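Local coordinates for type III secretion system effector protein ExoU (Pseudomonas fluorescens, PDB 4QMK) that is a type III secreted toxin that probably hydrolyses phospholipids as a patatin-like phospholipase and binds phosphatidylinositol 4,5-bisphosphate to localise to the host plasma membrane, at residues R208-A216 and D229-I237; Q590-A601 and V617-R626. All blocks are in the same frame, centred on the assembly; numbering follows the deposited sequence.

Contact 1 comes first along the chain and closes before contact 2 opens. Each joins two successive helices: 210-221 with 227-236 in contact 1, and 592-606 with 611-624 in contact 2. Contact 1 falls in the patatin-like phospholipase region, where helix 227-236 leads into strand 242-251 of the mixed sheet. Contact 2 falls in the ExoU C-terminal domain. Their centres are 46 Å apart, on opposite sides of the chain's centre, and their nearest atoms stay about 27 Å apart. They therefore belong to separate parts of the toxin: the probable lipase part and the C-terminal helices, which may contain the membrane-localisation domain.

Contact 1: R208-A216 and D229-I237; sequences RPPEVTAIA and DLEVLSRHI
The carboxylate of E211 takes two bonds from the other helix, one on each oxygen. H236 NE2 donates to E211 OE1 at 3.2 Å, with an N-H...O angle of 151°. It meets OE1 nearly in line with the C-O bond, and the carboxylate and imidazole planes stand 68° apart. R235 NH1 gives a salt bridge to E211 OE2 at 2.8 Å. This oxygen lies in the guanidinium plane, but NH1 sits above the carboxylate plane. R235 has a second acidic partner, since R235 NH2 is 3.5 Å from E231 OE1 one turn back. E211, R235 and E231 thus form a salt-bridge network. The E211 chain is extended beyond CG, which carries the carboxylate across to the second helix. P209 CG packs over one face of the H236 ring in a CH-pi contact, 3.9 Å from its centroid. This is a helical hairpin of the patatin-like phospholipase region: helices 210-221 and 227-236 follow one another, and their segments 210-216 and 229-236 cross at -131°. P209 is the N-cap residue of the first. Beside these polar groups, V212 CB meets L233 CD2 at 4.1 Å, and L233 also packs on I196 of helix 183-201. D229 OD2 is satisfied by the backbone N of T226 and by a salt bridge to R218.

Contact 2: Q590-A601 and V617-R626; sequences QPAANVELLQRA and VLDGIVKHYR
N594 lays its side-chain amide flat over one face of the Y625 ring. The planes are only 6° apart, and N594 ND2 is 3.7 Å from Y625 CE1, offset from the ring centre. The same amide grips the backbone of R626 at both ends. R626 N donates to N594 OD1 at 3.2 Å, almost straight at 177°. N594 ND2 donates to R626 O at 2.7 Å, with that oxygen in the amide plane. A second bond, from N594 ND2 to Q590 OE1 at 2.8 Å, helps fix the amide's rotation. A water bridges N594 OD1 to H624 O. Q590 bends at its second torsion, and Q590 NE2 reaches Y625 OH at 3.1 Å. Its amide is turned 66° from the ring. S584 of helix 555-585 also binds both groups, through its backbone O to NE2 and its OG to OH. At the ring edge lie L597 CD2 and L598 CD1; L598 CD1 is 4.1 Å from Y625 CE1. L597 crosses H624 at about a right angle, and its CD2 also lies against the backbone of Y625. Further along, A601 CB touches both I621 CD1, at 3.7 Å, and V617 CG1. Segments 592-601 and 617-624 run nearly antiparallel, with Y625 the first residue to leave helical geometry. This is an antiparallel helical hairpin of the ExoU C-terminal domain, packed against helices 555-585 and 639-646.

Contact 1: R208-A216 and D229-I237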
ATOM      1  N   ARG A 208      -2.922  18.329  20.953  1.00 89.63           N
ATOM      2  CA  ARG A 208      -2.087  17.417  20.173  1.00 87.70           C
ATOM      3  C   ARG A 208      -2.957  16.409  19.454  1.00 87.53           C
ATOM      4  O   ARG A 208      -3.356  15.397  20.054  1.00 78.39           O
ATOM      5  CB  ARG A 208      -1.079  16.676  21.033  1.00 81.25           C
ATOM      6  CG  ARG A 208      -0.176  17.600  21.783  1.00 80.08           C
ATOM      7  CD  ARG A 208       1.101  16.881  22.053  1.00 76.90           C
ATOM      8  NE  ARG A 208       2.076  17.779  22.637  1.00 76.45           N
ATOM      9  CZ  ARG A 208       3.274  17.390  23.055  1.00 71.95           C
ATOM     10  NH1 ARG A 208       4.128  18.265  23.574  1.00 69.27           N
ATOM     11  NH2 ARG A 208       3.612  16.116  22.948  1.00 72.49           N
ATOM     12  N   PRO A 209      -3.227  16.664  18.151  1.00 82.76           N
ATOM     13  CA  PRO A 209      -4.105  15.783  17.370  1.00 78.46           C
ATOM     14  C   PRO A 209      -3.652  14.336  17.444  1.00 72.50           C
ATOM     15  O   PRO A 209      -2.451  14.073  17.492  1.00 65.74           O
ATOM     16  CB  PRO A 209      -3.965  16.306  15.938  1.00 75.85           C
ATOM     17  CG  PRO A 209      -3.515  17.721  16.078  1.00 74.96           C
ATOM     18  CD  PRO A 209      -2.726  17.805  17.359  1.00 75.50           C
ATOM     19  N   PRO A 210      -4.606  13.404  17.517  1.00 74.58           N
ATOM     20  CA  PRO A 210      -4.227  11.994  17.561  1.00 72.58           C
ATOM     21  C   PRO A 210      -3.274  11.657  16.423  1.00 69.05           C
ATOM     22  O   PRO A 210      -2.375  10.825  16.581  1.00 65.90           O
ATOM     23  CB  PRO A 210      -5.562  11.277  17.394  1.00 73.42           C
ATOM     24  CG  PRO A 210      -6.559  12.212  17.990  1.00 74.42           C
ATOM     25  CD  PRO A 210      -6.049  13.604  17.756  1.00 74.14           C
ATOM     26  N   GLU A 211      -3.479  12.322  15.292  1.00 67.23           N
ATOM     27  CA  GLU A 211      -2.642  12.165  14.118  1.00 64.77           C
ATOM     28  C   GLU A 211      -1.143  12.216  14.427  1.00 63.70           C
ATOM     29  O   GLU A 211      -0.382  11.302  14.018  1.00 53.30           O
ATOM     30  CB  GLU A 211      -2.979  13.286  13.127  1.00 70.54           C
ATOM     31  CG  GLU A 211      -3.673  12.867  11.839  1.00 76.89           C
ATOM     32  CD  GLU A 211      -4.098  14.039  10.939  1.00 85.07           C
ATOM     33  OE1 GLU A 211      -3.923  15.234  11.306  1.00 80.57           O
ATOM     34  OE2 GLU A 211      -4.612  13.753   9.828  1.00 84.83           O
ATOM     35  N   VAL A 212      -0.727  13.264  15.162  1.00 58.16           N
ATOM     36  CA  VAL A 212       0.688  13.456  15.427  1.00 56.78           C
ATOM     37  C   VAL A 212       1.201  12.554  16.534  1.00 55.59           C
ATOM     38  O   VAL A 212       2.292  11.966  16.404  1.00 54.93           O
ATOM     39  CB  VAL A 212       1.100  14.929  15.698  1.00 56.10           C
ATOM     40  CG1 VAL A 212       0.332  15.895  14.814  1.00 57.05           C
ATOM     41  CG2 VAL A 212       0.937  15.290  17.140  1.00 63.64           C
ATOM     42  N   THR A 213       0.422  12.394  17.594  1.00 55.01           N
ATOM     43  CA  THR A 213       0.876  11.592  18.700  1.00 55.65           C
ATOM     44  C   THR A 213       1.146  10.154  18.205  1.00 52.08           C
ATOM     45  O   THR A 213       2.123   9.524  18.611  1.00 49.47           O
ATOM     46  CB  THR A 213      -0.096  11.670  19.903  1.00 61.37           C
ATOM     47  OG1 THR A 213      -1.382  11.206  19.500  1.00 72.37           O
ATOM     48  CG2 THR A 213      -0.236  13.115  20.399  1.00 59.35           C
ATOM     49  N   ALA A 214       0.331   9.668  17.273  1.00 51.62           N
ATOM     50  CA  ALA A 214       0.538   8.318  16.706  1.00 51.91           C
ATOM     51  C   ALA A 214       1.831   8.227  15.890  1.00 52.75           C
ATOM     52  O   ALA A 214       2.473   7.175  15.864  1.00 57.42           O
ATOM     53  CB  ALA A 214      -0.659   7.890  15.860  1.00 50.89           C
ATOM     54  N   ILE A 215       2.211   9.308  15.203  1.00 54.17           N
ATOM     55  CA  ILE A 215       3.509   9.321  14.493  1.00 52.58           C
ATOM     56  C   ILE A 215       4.616   9.236  15.557  1.00 52.43           C
ATOM     57  O   ILE A 215       5.563   8.485  15.418  1.00 51.81           O
ATOM     58  CB  ILE A 215       3.772  10.615  13.682  1.00 49.94           C
ATOM     59  CG1 ILE A 215       2.626  10.979  12.731  1.00 50.57           C
ATOM     60  CG2 ILE A 215       5.073  10.498  12.919  1.00 47.51           C
ATOM     61  CD1 ILE A 215       2.257   9.907  11.755  1.00 50.92           C
ATOM     62  N   ALA A 216       4.458  10.017  16.626  1.00 54.69           N
ATOM     63  CA  ALA A 216       5.419  10.066  17.733  1.00 55.86           C
ATOM     64  C   ALA A 216       5.679   8.705  18.345  1.00 57.61           C
ATOM     65  O   ALA A 216       6.830   8.352  18.651  1.00 57.08           O
ATOM     66  CB  ALA A 216       4.920  11.014  18.800  1.00 58.13           C
ATOM     67  N   ASP A 229       4.180  10.957   6.856  1.00 42.57           N
ATOM     68  CA  ASP A 229       4.309  11.535   8.173  1.00 43.70           C
ATOM     69  C   ASP A 229       4.642  12.972   8.036  1.00 40.81           C
ATOM     70  O   ASP A 229       4.089  13.812   8.742  1.00 42.59           O
ATOM     71  CB  ASP A 229       5.435  10.879   8.978  1.00 50.17           C
ATOM     72  CG  ASP A 229       5.104   9.497   9.415  1.00 57.55           C
ATOM     73  OD1 ASP A 229       3.892   9.203   9.585  1.00 68.48           O
ATOM     74  OD2 ASP A 229       6.048   8.685   9.569  1.00 61.28           O
ATOM     75  N   LEU A 230       5.615  13.251   7.178  1.00 38.06           N
ATOM     76  CA  LEU A 230       6.047  14.612   6.958  1.00 37.87           C
ATOM     77  C   LEU A 230       4.884  15.501   6.526  1.00 36.76           C
ATOM     78  O   LEU A 230       4.642  16.515   7.139  1.00 38.08           O
ATOM     79  CB  LEU A 230       7.211  14.649   5.955  1.00 38.94           C
ATOM     80  CG  LEU A 230       8.584  14.215   6.502  1.00 37.85           C
ATOM     81  CD1 LEU A 230       9.666  14.421   5.464  1.00 39.00           C
ATOM     82  CD2 LEU A 230       8.963  15.000   7.726  1.00 35.79           C
ATOM     83  N   GLU A 231       4.129  15.084   5.522  1.00 39.01           N
ATOM     84  CA  GLU A 231       2.950  15.838   5.081  1.00 47.18           C
ATOM     85  C   GLU A 231       1.994  16.160   6.246  1.00 45.90           C
ATOM     86  O   GLU A 231       1.592  17.302   6.425  1.00 47.61           O
ATOM     87  CB  GLU A 231       2.194  15.050   4.018  1.00 53.21           C
ATOM     88  CG  GLU A 231       0.815  15.586   3.652  1.00 64.08           C
ATOM     89  CD  GLU A 231      -0.029  14.501   2.982  1.00 83.48           C
ATOM     90  OE1 GLU A 231      -0.519  13.594   3.705  1.00 91.81           O
ATOM     91  OE2 GLU A 231      -0.208  14.549   1.736  1.00 88.64           O
ATOM     92  N   VAL A 232       1.617  15.137   6.998  1.00 43.02           N
ATOM     93  CA  VAL A 232       0.726  15.277   8.158  1.00 45.27           C
ATOM     94  C   VAL A 232       1.292  16.210   9.231  1.00 46.61           C
ATOM     95  O   VAL A 232       0.616  17.144   9.701  1.00 47.78           O
ATOM     96  CB  VAL A 232       0.458  13.912   8.800  1.00 44.55           C
ATOM     97  CG1 VAL A 232      -0.190  14.085  10.155  1.00 48.70           C
ATOM     98  CG2 VAL A 232      -0.430  13.059   7.889  1.00 45.43           C
ATOM     99  N   LEU A 233       2.550  15.980   9.574  1.00 43.78           N
ATOM    100  CA  LEU A 233       3.215  16.788  10.551  1.00 41.45           C
ATOM    101  C   LEU A 233       3.333  18.248  10.142  1.00 42.59           C
ATOM    102  O   LEU A 233       3.241  19.131  11.001  1.00 40.25           O
ATOM    103  CB  LEU A 233       4.604  16.231  10.781  1.00 41.76           C
ATOM    104  CG  LEU A 233       4.690  14.945  11.553  1.00 41.13           C
ATOM    105  CD1 LEU A 233       6.147  14.528  11.681  1.00 42.04           C
ATOM    106  CD2 LEU A 233       4.068  15.134  12.917  1.00 44.10           C
ATOM    107  N   SER A 234       3.583  18.507   8.848  1.00 42.14           N
ATOM    108  CA  SER A 234       3.723  19.900   8.343  1.00 44.41           C
ATOM    109  C   SER A 234       2.452  20.741   8.543  1.00 47.92           C
ATOM    110  O   SER A 234       2.529  21.950   8.702  1.00 53.82           O
ATOM    111  CB  SER A 234       4.142  19.941   6.857  1.00 42.67           C
ATOM    112  OG  SER A 234       3.074  19.567   5.975  1.00 40.71           O
ATOM    113  N   ARG A 235       1.293  20.100   8.566  1.00 47.79           N
ATOM    114  CA  ARG A 235       0.044  20.832   8.793  1.00 54.43           C
ATOM    115  C   ARG A 235      -0.023  21.460  10.183  1.00 52.21           C
ATOM    116  O   ARG A 235      -0.708  22.447  10.356  1.00 54.13           O
ATOM    117  CB  ARG A 235      -1.177  19.916   8.666  1.00 58.82           C
ATOM    118  CG  ARG A 235      -1.388  19.244   7.325  1.00 58.82           C
ATOM    119  CD  ARG A 235      -2.437  18.182   7.595  1.00 63.85           C
ATOM    120  NE  ARG A 235      -2.397  17.054   6.682  1.00 71.47           N
ATOM    121  CZ  ARG A 235      -2.840  15.832   6.990  1.00 69.22           C
ATOM    122  NH1 ARG A 235      -3.336  15.576   8.202  1.00 72.09           N
ATOM    123  NH2 ARG A 235      -2.756  14.851   6.090  1.00 70.41           N
ATOM    124  N   HIS A 236       0.640  20.859  11.164  1.00 47.63           N
ATOM    125  CA  HIS A 236       0.546  21.318  12.548  1.00 51.37           C
ATOM    126  C   HIS A 236       1.817  21.901  13.103  1.00 50.39           C
ATOM    127  O   HIS A 236       1.791  22.498  14.178  1.00 54.18           O
ATOM    128  CB  HIS A 236       0.103  20.153  13.471  1.00 53.42           C
ATOM    129  CG  HIS A 236      -1.109  19.418  12.972  1.00 58.12           C
ATOM    130  ND1 HIS A 236      -2.394  19.844  13.231  1.00 58.73           N
ATOM    131  CD2 HIS A 236      -1.231  18.315  12.191  1.00 59.18           C
ATOM    132  CE1 HIS A 236      -3.252  19.034  12.636  1.00 60.63           C
ATOM    133  NE2 HIS A 236      -2.575  18.098  11.998  1.00 59.52           N
ATOM    134  N   ILE A 237       2.936  21.658  12.411  1.00 51.19           N
ATOM    135  CA  ILE A 237       4.271  22.092  12.847  1.00 47.38           C
ATOM    136  C   ILE A 237       4.973  22.722  11.644  1.00 47.08           C
ATOM    137  O   ILE A 237       5.454  22.012  10.748  1.00 47.85           O
ATOM    138  CB  ILE A 237       5.114  20.913  13.373  1.00 45.52           C
ATOM    139  CG1 ILE A 237       4.314  20.133  14.408  1.00 48.60           C
ATOM    140  CG2 ILE A 237       6.416  21.411  13.989  1.00 46.09           C
ATOM    141  CD1 ILE A 237       5.013  18.911  14.952  1.00 49.09           C
TER

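Contact 2: Q590-A601 and V617-R626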
ATOM      1  N   GLN A 590      18.408   9.209 -30.351  1.00 33.99           N
ATOM      2  CA  GLN A 590      17.051   9.385 -30.886  1.00 31.22           C
ATOM      3  C   GLN A 590      17.120  10.304 -32.050  1.00 29.47           C
ATOM      4  O   GLN A 590      17.584  11.437 -31.896  1.00 30.44           O
ATOM      5  CB  GLN A 590      16.166  10.036 -29.822  1.00 31.02           C
ATOM      6  CG  GLN A 590      14.764  10.238 -30.224  1.00 29.34           C
ATOM      7  CD  GLN A 590      14.050   8.938 -30.278  1.00 30.14           C
ATOM      8  OE1 GLN A 590      13.786   8.381 -31.347  1.00 34.26           O
ATOM      9  NE2 GLN A 590      13.708   8.442 -29.132  1.00 30.80           N
ATOM     10  N   PRO A 591      16.657   9.850 -33.215  1.00 28.59           N
ATOM     11  CA  PRO A 591      16.655  10.659 -34.421  1.00 29.09           C
ATOM     12  C   PRO A 591      15.908  11.969 -34.267  1.00 26.45           C
ATOM     13  O   PRO A 591      14.961  12.068 -33.524  1.00 26.72           O
ATOM     14  CB  PRO A 591      15.952   9.768 -35.435  1.00 30.04           C
ATOM     15  CG  PRO A 591      16.272   8.398 -34.993  1.00 29.24           C
ATOM     16  CD  PRO A 591      16.209   8.484 -33.502  1.00 29.79           C
ATOM     17  N   ALA A 592      16.351  12.947 -35.010  1.00 26.31           N
ATOM     18  CA  ALA A 592      15.905  14.290 -34.877  1.00 27.32           C
ATOM     19  C   ALA A 592      14.387  14.499 -35.121  1.00 29.40           C
ATOM     20  O   ALA A 592      13.788  15.333 -34.437  1.00 28.69           O
ATOM     21  CB  ALA A 592      16.735  15.198 -35.773  1.00 28.16           C
ATOM     22  N   ALA A 593      13.807  13.765 -36.084  1.00 28.57           N
ATOM     23  CA  ALA A 593      12.421  13.892 -36.416  1.00 28.41           C
ATOM     24  C   ALA A 593      11.557  13.455 -35.224  1.00 28.42           C
ATOM     25  O   ALA A 593      10.511  14.068 -34.913  1.00 26.66           O
ATOM     26  CB  ALA A 593      12.088  13.095 -37.695  1.00 28.40           C
ATOM     27  N   ASN A 594      12.005  12.416 -34.542  1.00 28.81           N
ATOM     28  CA  ASN A 594      11.329  11.948 -33.320  1.00 28.90           C
ATOM     29  C   ASN A 594      11.447  12.981 -32.185  1.00 29.99           C
ATOM     30  O   ASN A 594      10.512  13.169 -31.421  1.00 30.48           O
ATOM     31  CB  ASN A 594      11.898  10.587 -32.856  1.00 28.39           C
ATOM     32  CG  ASN A 594      11.334   9.416 -33.634  1.00 27.68           C
ATOM     33  OD1 ASN A 594      10.364   9.554 -34.374  1.00 28.39           O
ATOM     34  ND2 ASN A 594      11.903   8.238 -33.429  1.00 27.23           N
ATOM     35  N   VAL A 595      12.592  13.655 -32.082  1.00 29.59           N
ATOM     36  CA  VAL A 595      12.773  14.723 -31.055  1.00 28.70           C
ATOM     37  C   VAL A 595      11.810  15.861 -31.326  1.00 29.34           C
ATOM     38  O   VAL A 595      11.140  16.377 -30.434  1.00 31.44           O
ATOM     39  CB  VAL A 595      14.262  15.217 -31.041  1.00 28.34           C
ATOM     40  CG1 VAL A 595      14.474  16.473 -30.243  1.00 27.23           C
ATOM     41  CG2 VAL A 595      15.150  14.111 -30.512  1.00 27.34           C
ATOM     42  N   GLU A 596      11.708  16.229 -32.585  1.00 31.56           N
ATOM     43  CA  GLU A 596      10.805  17.295 -33.018  1.00 33.31           C
ATOM     44  C   GLU A 596       9.346  16.896 -32.716  1.00 29.69           C
ATOM     45  O   GLU A 596       8.585  17.682 -32.187  1.00 28.15           O
ATOM     46  CB  GLU A 596      11.027  17.510 -34.500  1.00 38.16           C
ATOM     47  CG  GLU A 596      10.308  18.670 -35.149  1.00 47.76           C
ATOM     48  CD  GLU A 596      10.724  18.825 -36.624  1.00 62.53           C
ATOM     49  OE1 GLU A 596      11.222  17.830 -37.247  1.00 70.80           O
ATOM     50  OE2 GLU A 596      10.570  19.941 -37.168  1.00 66.77           O
ATOM     51  N   LEU A 597       8.982  15.660 -33.040  1.00 28.76           N
ATOM     52  CA  LEU A 597       7.618  15.142 -32.817  1.00 29.27           C
ATOM     53  C   LEU A 597       7.250  15.162 -31.312  1.00 28.68           C
ATOM     54  O   LEU A 597       6.225  15.690 -30.929  1.00 26.75           O
ATOM     55  CB  LEU A 597       7.523  13.717 -33.354  1.00 29.75           C
ATOM     56  CG  LEU A 597       6.224  12.966 -33.102  1.00 32.30           C
ATOM     57  CD1 LEU A 597       5.120  13.521 -33.990  1.00 34.10           C
ATOM     58  CD2 LEU A 597       6.392  11.498 -33.374  1.00 33.45           C
ATOM     59  N   LEU A 598       8.130  14.599 -30.483  1.00 27.87           N
ATOM     60  CA  LEU A 598       7.952  14.572 -29.050  1.00 26.63           C
ATOM     61  C   LEU A 598       7.885  15.963 -28.422  1.00 28.58           C
ATOM     62  O   LEU A 598       7.053  16.209 -27.526  1.00 28.34           O
ATOM     63  CB  LEU A 598       9.055  13.755 -28.406  1.00 26.87           C
ATOM     64  CG  LEU A 598       8.960  12.265 -28.771  1.00 27.00           C
ATOM     65  CD1 LEU A 598      10.151  11.508 -28.262  1.00 30.59           C
ATOM     66  CD2 LEU A 598       7.707  11.614 -28.247  1.00 27.85           C
ATOM     67  N   GLN A 599       8.728  16.881 -28.892  1.00 29.49           N
ATOM     68  CA  GLN A 599       8.663  18.248 -28.422  1.00 31.25           C
ATOM     69  C   GLN A 599       7.334  18.915 -28.787  1.00 31.16           C
ATOM     70  O   GLN A 599       6.705  19.538 -27.934  1.00 30.59           O
ATOM     71  CB  GLN A 599       9.833  19.072 -28.929  1.00 35.53           C
ATOM     72  CG  GLN A 599      11.106  18.907 -28.096  1.00 41.22           C
ATOM     73  CD  GLN A 599      12.320  19.541 -28.758  1.00 48.32           C
ATOM     74  OE1 GLN A 599      12.355  19.743 -29.978  1.00 53.23           O
ATOM     75  NE2 GLN A 599      13.322  19.834 -27.969  1.00 53.42           N
ATOM     76  N   ARG A 600       6.902  18.758 -30.028  1.00 30.35           N
ATOM     77  CA  ARG A 600       5.611  19.285 -30.447  1.00 33.54           C
ATOM     78  C   ARG A 600       4.490  18.690 -29.559  1.00 32.23           C
ATOM     79  O   ARG A 600       3.570  19.409 -29.128  1.00 29.48           O
ATOM     80  CB  ARG A 600       5.354  18.995 -31.921  1.00 40.37           C
ATOM     81  CG  ARG A 600       4.021  19.548 -32.375  1.00 54.24           C
ATOM     82  CD  ARG A 600       3.672  19.691 -33.863  1.00 67.35           C
ATOM     83  NE  ARG A 600       2.355  20.365 -33.912  1.00 78.57           N
ATOM     84  CZ  ARG A 600       1.582  20.522 -34.992  1.00 89.00           C
ATOM     85  NH1 ARG A 600       1.955  20.073 -36.187  1.00 89.12           N
ATOM     86  NH2 ARG A 600       0.415  21.151 -34.870  1.00 87.56           N
ATOM     87  N   ALA A 601       4.632  17.403 -29.207  1.00 28.82           N
ATOM     88  CA  ALA A 601       3.664  16.733 -28.373  1.00 27.25           C
ATOM     89  C   ALA A 601       3.583  17.363 -26.995  1.00 30.07           C
ATOM     90  O   ALA A 601       2.506  17.447 -26.444  1.00 30.46           O
ATOM     91  CB  ALA A 601       3.971  15.260 -28.230  1.00 25.37           C
ATOM     92  N   VAL A 617      -3.303  13.937 -29.399  1.00 38.67           N
ATOM     93  CA  VAL A 617      -1.828  14.014 -29.334  1.00 35.19           C
ATOM     94  C   VAL A 617      -1.212  12.647 -29.284  1.00 32.51           C
ATOM     95  O   VAL A 617      -0.180  12.437 -29.892  1.00 32.75           O
ATOM     96  CB  VAL A 617      -1.296  14.811 -28.132  1.00 37.30           C
ATOM     97  CG1 VAL A 617       0.225  14.849 -28.177  1.00 36.08           C
ATOM     98  CG2 VAL A 617      -1.831  16.233 -28.120  1.00 38.81           C
ATOM     99  N   LEU A 618      -1.852  11.708 -28.595  1.00 31.42           N
ATOM    100  CA  LEU A 618      -1.313  10.361 -28.513  1.00 32.82           C
ATOM    101  C   LEU A 618      -1.485   9.624 -29.811  1.00 35.05           C
ATOM    102  O   LEU A 618      -0.612   8.860 -30.179  1.00 37.45           O
ATOM    103  CB  LEU A 618      -1.926   9.550 -27.366  1.00 33.57           C
ATOM    104  CG  LEU A 618      -1.339   9.693 -25.942  1.00 31.40           C
ATOM    105  CD1 LEU A 618      -1.109  11.108 -25.495  1.00 28.82           C
ATOM    106  CD2 LEU A 618      -2.299   9.018 -24.995  1.00 35.72           C
ATOM    107  N   ASP A 619      -2.596   9.833 -30.498  1.00 37.55           N
ATOM    108  CA  ASP A 619      -2.794   9.197 -31.790  1.00 39.48           C
ATOM    109  C   ASP A 619      -1.713   9.640 -32.781  1.00 36.72           C
ATOM    110  O   ASP A 619      -1.273   8.832 -33.602  1.00 36.78           O
ATOM    111  CB  ASP A 619      -4.184   9.467 -32.341  1.00 45.76           C
ATOM    112  CG  ASP A 619      -5.304   8.817 -31.488  1.00 55.43           C
ATOM    113  OD1 ASP A 619      -5.015   7.813 -30.772  1.00 54.39           O
ATOM    114  OD2 ASP A 619      -6.489   9.307 -31.556  1.00 71.16           O
ATOM    115  N   GLY A 620      -1.259  10.892 -32.684  1.00 32.89           N
ATOM    116  CA  GLY A 620      -0.166  11.399 -33.547  1.00 31.19           C
ATOM    117  C   GLY A 620       1.190  10.725 -33.242  1.00 31.12           C
ATOM    118  O   GLY A 620       1.983  10.495 -34.136  1.00 30.25           O
ATOM    119  N   ILE A 621       1.470  10.435 -31.969  1.00 29.69           N
ATOM    120  CA  ILE A 621       2.677   9.720 -31.633  1.00 28.88           C
ATOM    121  C   ILE A 621       2.587   8.339 -32.309  1.00 30.43           C
ATOM    122  O   ILE A 621       3.503   7.871 -32.996  1.00 29.63           O
ATOM    123  CB  ILE A 621       2.806   9.459 -30.129  1.00 28.13           C
ATOM    124  CG1 ILE A 621       2.656  10.735 -29.288  1.00 28.15           C
ATOM    125  CG2 ILE A 621       4.132   8.807 -29.789  1.00 26.56           C
ATOM    126  CD1 ILE A 621       3.519  11.861 -29.689  1.00 28.46           C
ATOM    127  N   VAL A 622       1.486   7.671 -32.056  1.00 30.94           N
ATOM    128  CA  VAL A 622       1.265   6.359 -32.603  1.00 32.70           C
ATOM    129  C   VAL A 622       1.456   6.346 -34.108  1.00 32.97           C
ATOM    130  O   VAL A 622       1.997   5.405 -34.639  1.00 34.21           O
ATOM    131  CB  VAL A 622      -0.165   5.856 -32.321  1.00 33.80           C
ATOM    132  CG1 VAL A 622      -0.458   4.628 -33.179  1.00 35.48           C
ATOM    133  CG2 VAL A 622      -0.372   5.542 -30.831  1.00 32.19           C
ATOM    134  N   LYS A 623       1.000   7.388 -34.777  1.00 34.17           N
ATOM    135  CA  LYS A 623       1.043   7.456 -36.228  1.00 37.68           C
ATOM    136  C   LYS A 623       2.418   7.780 -36.836  1.00 40.41           C
ATOM    137  O   LYS A 623       2.775   7.233 -37.881  1.00 37.09           O
ATOM    138  CB  LYS A 623       0.062   8.495 -36.686  1.00 40.63           C
ATOM    139  CG  LYS A 623      -0.138   8.552 -38.179  1.00 47.40           C
ATOM    140  CD  LYS A 623      -1.328   9.445 -38.518  1.00 55.36           C
ATOM    141  CE  LYS A 623      -1.820   9.250 -39.951  1.00 63.73           C
ATOM    142  NZ  LYS A 623      -3.104  10.005 -40.165  1.00 68.09           N
ATOM    143  N   HIS A 624       3.201   8.626 -36.157  1.00 39.33           N
ATOM    144  CA  HIS A 624       4.453   9.085 -36.721  1.00 35.96           C
ATOM    145  C   HIS A 624       5.726   8.667 -36.022  1.00 34.44           C
ATOM    146  O   HIS A 624       6.792   8.740 -36.623  1.00 34.21           O
ATOM    147  CB  HIS A 624       4.443  10.595 -36.767  1.00 35.77           C
ATOM    148  CG  HIS A 624       3.318  11.171 -37.543  1.00 40.15           C
ATOM    149  ND1 HIS A 624       3.366  11.334 -38.910  1.00 44.14           N
ATOM    150  CD2 HIS A 624       2.129  11.677 -37.141  1.00 40.76           C
ATOM    151  CE1 HIS A 624       2.232  11.878 -39.322  1.00 46.42           C
ATOM    152  NE2 HIS A 624       1.472  12.108 -38.264  1.00 45.22           N
ATOM    153  N   TYR A 625       5.670   8.308 -34.750  1.00 32.54           N
ATOM    154  CA  TYR A 625       6.901   7.958 -34.054  1.00 32.15           C
ATOM    155  C   TYR A 625       7.530   6.764 -34.751  1.00 33.18           C
ATOM    156  O   TYR A 625       6.825   5.844 -35.021  1.00 35.29           O
ATOM    157  CB  TYR A 625       6.616   7.558 -32.641  1.00 30.78           C
ATOM    158  CG  TYR A 625       7.845   7.290 -31.851  1.00 28.88           C
ATOM    159  CD1 TYR A 625       8.494   8.289 -31.253  1.00 31.44           C
ATOM    160  CD2 TYR A 625       8.353   6.022 -31.717  1.00 30.67           C
ATOM    161  CE1 TYR A 625       9.657   8.071 -30.526  1.00 32.88           C
ATOM    162  CE2 TYR A 625       9.463   5.771 -30.935  1.00 29.72           C
ATOM    163  CZ  TYR A 625      10.123   6.805 -30.351  1.00 31.10           C
ATOM    164  OH  TYR A 625      11.257   6.598 -29.585  1.00 30.91           O
ATOM    165  N   ARG A 626       8.830   6.815 -35.051  1.00 32.18           N
ATOM    166  CA  ARG A 626       9.561   5.717 -35.705  1.00 33.77           C
ATOM    167  C   ARG A 626      10.683   5.087 -34.847  1.00 34.86           C
ATOM    168  O   ARG A 626      11.604   5.775 -34.445  1.00 31.02           O
ATOM    169  CB  ARG A 626      10.257   6.290 -36.928  1.00 35.07           C
ATOM    170  CG  ARG A 626       9.355   6.942 -37.971  1.00 40.03           C
ATOM    171  CD  ARG A 626       8.407   5.966 -38.642  1.00 42.57           C
ATOM    172  NE  ARG A 626       9.127   4.807 -39.138  1.00 45.67           N
ATOM    173  CZ  ARG A 626       8.787   4.092 -40.209  1.00 50.61           C
ATOM    174  NH1 ARG A 626       7.703   4.419 -40.934  1.00 46.30           N
ATOM    175  NH2 ARG A 626       9.567   3.051 -40.583  1.00 49.39           N
TER
HETATM  176  O   HOH W   1       8.899  10.536 -36.249  1.00 29.49           O